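Local coordinates for arsenic responsive repressor ArsR (Corynebacterium glutamicum ATCC 13032, PDB 6J0E), which probably represses transcription of arsenic-resistance genes by binding DNA as a dimer and lets go when it binds arsenite, As(III), at residues L47-A52 against D65-S70. Sequence-based numbering, arbitrary orientation.
Sequences LSQLAA and DLMGLS
Gln49, in the last turns of helix 41-52, faces Leu66 at the end of helix 60-67, their CA atoms 7.8 Å apart, the nearest CA pair between 47-52 and 65-70. Both segments belong to the winged helix-turn-helix domain of the ArsR family. By the order of its elements, helix 60-67 and helix 71-83 form the helix-turn-helix, and helix 41-52 packs beside the first of them.

Across this surface contact no hydrogen bond forms; only 142 Å² is buried, both sides summed, and Gln49 supplies more than half of it. Its CG lies anti to the carbonyl carbon (chi1 -62°) and the chain then bends at chi2 (-86°), which turns the amide across Leu66 instead of extending it straight outward. The aliphatic part of Gln49 serves the second neighbour: its CG meets Met67 CG at 4.0 Å, the two side chains running past one another in opposite directions. The side chain of Met67 also touches Arg45 and Ile46 of helix 41-52 and Ile74 of helix 71-83.

Helix 60-67 ends at Met67, and Gly68, the first residue beyond it, leaves helical geometry with a positive phi (69°). Leu69 then packs on Val42 and Ile74, and Ser70 takes the N-cap position of helix 71-83, so the turn follows directly on this contact. On the other segment, Ala51 lines the arsenic pocket, but the side chain of Gln49 is about 11 Å from a bound arsenic; Gln49 also packs on Pro22 of the second subunit. The amide's meeting with Leu66 is a van der Waals one, with Gln49 OE1 3.7 Å from Leu66 CD1 and 4.0 Å from Leu66 CB.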
# COMPACT_ATOMS: atom_id res chain seq x y z
N LEU B 47 -12.81 -2.51 6.54
CA LEU B 47 -12.39 -2.99 5.20
C LEU B 47 -12.24 -4.46 5.06
O LEU B 47 -12.60 -5.03 4.00
CB LEU B 47 -11.12 -2.28 4.69
CG LEU B 47 -11.41 -0.88 4.54
CD1 LEU B 47 -10.11 -0.18 4.16
CD2 LEU B 47 -12.44 -0.61 3.39
N SER B 48 -11.65 -5.06 6.08
CA SER B 48 -11.62 -6.55 6.21
C SER B 48 -12.87 -7.30 6.19
O SER B 48 -12.94 -8.33 5.56
CB SER B 48 -10.94 -6.91 7.55
OG SER B 48 -9.64 -7.24 7.22
N GLN B 49 -13.83 -6.81 6.99
CA GLN B 49 -15.15 -7.51 6.96
C GLN B 49 -15.78 -7.38 5.53
O GLN B 49 -16.42 -8.30 5.07
CB GLN B 49 -16.08 -6.95 8.03
CG GLN B 49 -15.54 -7.15 9.44
CD GLN B 49 -15.93 -8.54 10.01
OE1 GLN B 49 -16.58 -9.35 9.31
NE2 GLN B 49 -15.45 -8.84 11.21
N LEU B 50 -15.59 -6.19 4.87
CA LEU B 50 -16.17 -6.01 3.58
C LEU B 50 -15.56 -6.90 2.56
O LEU B 50 -16.26 -7.63 1.79
CB LEU B 50 -16.09 -4.55 3.16
CG LEU B 50 -16.91 -3.66 4.07
CD1 LEU B 50 -16.68 -2.22 3.57
CD2 LEU B 50 -18.40 -3.96 4.08
N ALA B 51 -14.25 -6.98 2.58
CA ALA B 51 -13.57 -7.81 1.62
C ALA B 51 -13.82 -9.32 1.93
O ALA B 51 -14.01 -10.12 1.03
CB ALA B 51 -12.07 -7.44 1.63
N ALA B 52 -13.85 -9.70 3.20
CA ALA B 52 -14.13 -11.08 3.57
C ALA B 52 -15.52 -11.52 3.09
O ALA B 52 -15.78 -12.69 2.89
CB ALA B 52 -13.91 -11.27 5.09
N ASP B 65 -23.48 -5.83 13.85
CA ASP B 65 -23.60 -7.19 14.33
C ASP B 65 -22.23 -7.94 14.20
O ASP B 65 -21.80 -8.67 15.13
CB ASP B 65 -24.81 -7.84 13.58
CG ASP B 65 -25.45 -9.07 14.36
OD1 ASP B 65 -25.51 -9.15 15.62
OD2 ASP B 65 -25.91 -9.95 13.63
N LEU B 66 -21.59 -7.83 13.04
CA LEU B 66 -20.32 -8.57 12.75
C LEU B 66 -19.20 -8.12 13.69
O LEU B 66 -18.35 -8.93 14.17
CB LEU B 66 -19.93 -8.45 11.24
CG LEU B 66 -20.76 -9.13 10.14
CD1 LEU B 66 -20.24 -8.69 8.83
CD2 LEU B 66 -20.62 -10.68 10.26
N MET B 67 -19.12 -6.80 13.93
CA MET B 67 -18.01 -6.30 14.66
C MET B 67 -18.15 -6.08 16.17
O MET B 67 -17.16 -5.84 16.84
CB MET B 67 -17.63 -4.97 13.92
CG MET B 67 -17.35 -5.20 12.47
SD MET B 67 -16.73 -3.60 11.69
CE MET B 67 -15.11 -3.42 12.48
N GLY B 68 -19.43 -6.09 16.65
CA GLY B 68 -19.71 -5.76 18.04
C GLY B 68 -19.51 -4.33 18.44
O GLY B 68 -19.29 -4.07 19.71
N LEU B 69 -19.47 -3.42 17.41
CA LEU B 69 -19.26 -2.02 17.73
C LEU B 69 -20.58 -1.29 17.57
O LEU B 69 -21.45 -1.80 16.97
CB LEU B 69 -18.16 -1.35 16.94
CG LEU B 69 -16.67 -1.91 16.98
CD1 LEU B 69 -16.50 -2.80 15.78
CD2 LEU B 69 -15.67 -0.81 16.70
N SER B 70 -20.78 -0.13 18.19
CA SER B 70 -22.06 0.50 18.12
C SER B 70 -22.42 1.11 16.73
O SER B 70 -21.55 1.46 15.91
CB SER B 70 -22.08 1.57 19.20
OG SER B 70 -21.32 2.70 18.79